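Local coordinates for Thg1-like uncharacterized protein (Bacillus thuringiensis, PDB 4KGM) that binds ATP and magnesium ions and probably adds nucleotides to the 5' end of tRNA, as a tRNA(His) guanylyltransferase-like enzyme with a polymerase palm-like catalytic domain, at residues Ser218-Thr223 and Arg230-Gln235. Sequence-based numbering, arbitrary orientation.
Sequences SVDHET and REYVEQ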
ATOM      1  N   SER A 218      17.629   8.874 -28.951  1.00 41.21           N
ATOM      2  CA  SER A 218      17.493  10.043 -29.811  1.00 41.43           C
ATOM      3  C   SER A 218      16.077  10.598 -29.794  1.00 44.18           C
ATOM      4  O   SER A 218      15.124   9.885 -29.481  1.00 45.72           O
ATOM      5  CB  SER A 218      17.892   9.698 -31.247  1.00 46.12           C
ATOM      6  OG  SER A 218      19.207   9.169 -31.300  1.00 57.73           O
ATOM      7  N   VAL A 219      15.947  11.874 -30.134  1.00 48.53           N
ATOM      8  CA  VAL A 219      14.640  12.501 -30.249  1.00 40.14           C
ATOM      9  C   VAL A 219      14.050  12.184 -31.615  1.00 53.44           C
ATOM     10  O   VAL A 219      14.671  12.452 -32.644  1.00 53.76           O
ATOM     11  CB  VAL A 219      14.728  14.029 -30.088  1.00 44.52           C
ATOM     12  CG1 VAL A 219      13.343  14.651 -30.189  1.00 45.20           C
ATOM     13  CG2 VAL A 219      15.388  14.391 -28.769  1.00 40.25           C
ATOM     14  N   ASP A 220      12.857  11.602 -31.625  1.00 57.69           N
ATOM     15  CA  ASP A 220      12.171  11.315 -32.877  1.00 56.51           C
ATOM     16  C   ASP A 220      11.125  12.385 -33.162  1.00 62.13           C
ATOM     17  O   ASP A 220      10.044  12.382 -32.573  1.00 60.33           O
ATOM     18  CB  ASP A 220      11.514   9.934 -32.838  1.00 55.87           C
ATOM     19  CG  ASP A 220      10.843   9.572 -34.150  1.00 62.19           C
ATOM     20  OD1 ASP A 220      11.377   9.950 -35.215  1.00 65.70           O
ATOM     21  OD2 ASP A 220       9.780   8.917 -34.119  1.00 62.79           O
ATOM     22  N   HIS A 221      11.455  13.303 -34.066  1.00 64.76           N
ATOM     23  CA  HIS A 221      10.536  14.375 -34.431  1.00 59.01           C
ATOM     24  C   HIS A 221       9.482  13.878 -35.416  1.00 59.40           C
ATOM     25  O   HIS A 221       8.541  14.597 -35.752  1.00 62.53           O
ATOM     26  CB  HIS A 221      11.300  15.569 -35.003  1.00 57.70           C
ATOM     27  CG  HIS A 221      12.228  16.215 -34.021  1.00 51.00           C
ATOM     28  ND1 HIS A 221      11.793  17.104 -33.062  1.00 51.79           N
ATOM     29  CD2 HIS A 221      13.565  16.096 -33.846  1.00 48.92           C
ATOM     30  CE1 HIS A 221      12.822  17.507 -32.339  1.00 48.81           C
ATOM     31  NE2 HIS A 221      13.909  16.910 -32.794  1.00 53.11           N
ATOM     32  N   GLU A 222       9.651  12.641 -35.871  1.00 57.75           N
ATOM     33  CA  GLU A 222       8.657  11.990 -36.710  1.00 59.88           C
ATOM     34  C   GLU A 222       7.787  11.072 -35.855  1.00 62.57           C
ATOM     35  O   GLU A 222       7.204  10.109 -36.356  1.00 55.76           O
ATOM     36  CB  GLU A 222       9.332  11.192 -37.828  1.00 59.22           C
ATOM     37  N   THR A 223       7.714  11.378 -34.562  1.00 60.22           N
ATOM     38  CA  THR A 223       6.878  10.623 -33.635  1.00 52.40           C
ATOM     39  C   THR A 223       5.419  10.725 -34.053  1.00 52.34           C
ATOM     40  O   THR A 223       4.851  11.817 -34.085  1.00 55.91           O
ATOM     41  CB  THR A 223       7.025  11.137 -32.191  1.00 50.71           C
ATOM     42  OG1 THR A 223       8.391  11.022 -31.775  1.00 52.07           O
ATOM     43  CG2 THR A 223       6.145  10.332 -31.248  1.00 45.10           C
ATOM     44  N   ARG A 230      -0.339   2.243 -33.132  1.00 54.46           N
ATOM     45  CA  ARG A 230      -0.194   1.670 -31.799  1.00 46.58           C
ATOM     46  C   ARG A 230       1.041   0.784 -31.655  1.00 45.91           C
ATOM     47  O   ARG A 230       1.565   0.618 -30.552  1.00 48.09           O
ATOM     48  CB  ARG A 230      -1.458   0.896 -31.418  1.00 41.21           C
ATOM     49  CG  ARG A 230      -2.692   1.775 -31.283  1.00 42.79           C
ATOM     50  CD  ARG A 230      -3.956   0.942 -31.176  1.00 43.78           C
ATOM     51  NE  ARG A 230      -3.899   0.014 -30.054  1.00 53.62           N
ATOM     52  CZ  ARG A 230      -4.363   0.283 -28.838  1.00 52.54           C
ATOM     53  NH1 ARG A 230      -4.924   1.459 -28.588  1.00 39.73           N
ATOM     54  NH2 ARG A 230      -4.267  -0.624 -27.875  1.00 51.14           N
ATOM     55  N   GLU A 231       1.507   0.223 -32.766  1.00 46.81           N
ATOM     56  CA  GLU A 231       2.685  -0.642 -32.752  1.00 40.95           C
ATOM     57  C   GLU A 231       3.948   0.148 -32.400  1.00 43.71           C
ATOM     58  O   GLU A 231       4.950  -0.424 -31.972  1.00 45.81           O
ATOM     59  CB  GLU A 231       2.840  -1.367 -34.095  1.00 39.27           C
ATOM     60  CG  GLU A 231       4.044  -2.308 -34.196  1.00 43.76           C
ATOM     61  CD  GLU A 231       4.002  -3.452 -33.193  1.00 50.96           C
ATOM     62  OE1 GLU A 231       5.081  -3.997 -32.873  1.00 43.46           O
ATOM     63  OE2 GLU A 231       2.898  -3.813 -32.730  1.00 57.01           O
ATOM     64  N   TYR A 232       3.884   1.465 -32.571  1.00 46.28           N
ATOM     65  CA  TYR A 232       4.985   2.349 -32.203  1.00 42.79           C
ATOM     66  C   TYR A 232       5.324   2.206 -30.721  1.00 43.51           C
ATOM     67  O   TYR A 232       6.486   2.308 -30.325  1.00 43.31           O
ATOM     68  CB  TYR A 232       4.627   3.801 -32.523  1.00 45.66           C
ATOM     69  CG  TYR A 232       5.723   4.797 -32.217  1.00 49.37           C
ATOM     70  CD1 TYR A 232       6.764   5.011 -33.112  1.00 48.73           C
ATOM     71  CD2 TYR A 232       5.713   5.533 -31.038  1.00 43.78           C
ATOM     72  CE1 TYR A 232       7.765   5.923 -32.840  1.00 47.30           C
ATOM     73  CE2 TYR A 232       6.710   6.449 -30.758  1.00 45.61           C
ATOM     74  CZ  TYR A 232       7.731   6.640 -31.663  1.00 49.72           C
ATOM     75  OH  TYR A 232       8.728   7.548 -31.391  1.00 45.47           O
ATOM     76  N   VAL A 233       4.299   1.965 -29.909  1.00 43.29           N
ATOM     77  CA  VAL A 233       4.484   1.735 -28.481  1.00 43.60           C
ATOM     78  C   VAL A 233       4.510   0.239 -28.169  1.00 40.40           C
ATOM     79  O   VAL A 233       5.376  -0.239 -27.435  1.00 40.38           O
ATOM     80  CB  VAL A 233       3.370   2.407 -27.653  1.00 41.20           C
ATOM     81  CG1 VAL A 233       3.478   2.009 -26.188  1.00 33.53           C
ATOM     82  CG2 VAL A 233       3.432   3.920 -27.807  1.00 36.73           C
ATOM     83  N   GLU A 234       3.567  -0.496 -28.751  1.00 39.65           N
ATOM     84  CA  GLU A 234       3.397  -1.918 -28.461  1.00 36.13           C
ATOM     85  C   GLU A 234       4.595  -2.781 -28.854  1.00 43.61           C
ATOM     86  O   GLU A 234       4.698  -3.933 -28.428  1.00 43.36           O
ATOM     87  CB  GLU A 234       2.115  -2.451 -29.110  1.00 38.39           C
ATOM     88  CG  GLU A 234       0.846  -1.875 -28.499  1.00 40.31           C
ATOM     89  CD  GLU A 234      -0.412  -2.531 -29.027  1.00 46.62           C
ATOM     90  OE1 GLU A 234      -0.350  -3.147 -30.112  1.00 50.79           O
ATOM     91  OE2 GLU A 234      -1.462  -2.431 -28.356  1.00 40.62           O
ATOM     92  N   GLN A 235       5.498  -2.224 -29.655  1.00 45.36           N
ATOM     93  CA  GLN A 235       6.720  -2.926 -30.037  1.00 37.85           C
ATOM     94  C   GLN A 235       7.611  -3.175 -28.825  1.00 37.31           C
ATOM     95  O   GLN A 235       8.452  -4.076 -28.835  1.00 39.60           O
ATOM     96  CB  GLN A 235       7.495  -2.126 -31.087  1.00 41.57           C
ATOM     97  CG  GLN A 235       7.871  -0.723 -30.638  1.00 44.00           C
ATOM     98  CD  GLN A 235       8.731   0.008 -31.651  1.00 49.27           C
ATOM     99  OE1 GLN A 235       9.592  -0.589 -32.299  1.00 50.68           O
ATOM    100  NE2 GLN A 235       8.501   1.308 -31.793  1.00 42.13           N
TER
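The backbones of 218-223 and 230-235 stay well apart, with the closest pair of CA atoms, those of Thr223 and Tyr232, 8.6 Å from each other, and a type I beta turn from Asp220 to Thr223 lies across from the helical segment. Tyr232 bridges this gap alone from the helical side: its CG lies anti to the backbone N (chi1 -178°), which directs the phenol at the turn. Asp220 extends from the opposite direction, and its carboxylate plane makes an angle of 29° with the ring. OD2 of Asp220 is 3.2 Å from OH of Tyr232 and also passes CE1, so the carboxylate lies at the hydroxyl end of the ring, obliquely to it. Thr223 crosses the tyrosine at about a right angle; its methyl CG2 is 4.0 Å from Tyr232 CE2, a van der Waals contact. Within the turn, Glu222 N gives a weak hydrogen bond of 3.3 Å to Asp220 OD1, the other carboxylate oxygen.

Strand 215-220 is an outermost strand of the antiparallel sheet within this chain, a sheet consistent with the palm-like fold, and the contact joins its exit to helix 231-237 across a short connection. The tyrosine also touches Cys201 and Ile203 of the adjacent strand 200-206, while Pro224 and Ile226 of the connection pack against it. Backbone hydrogen bonding between Asp220 and Cys201 links the start of the turn to that same strand.

At the backbone of the same tyrosine, Gln235 NE2 donates a hydrogen bond to Tyr232 O over 2.7 Å. The bond is nearly straight (172° at the hydrogen), and the acceptor lies in the glutamine's amide plane. This side-chain bond spans part of the helical turn that carries the tyrosine.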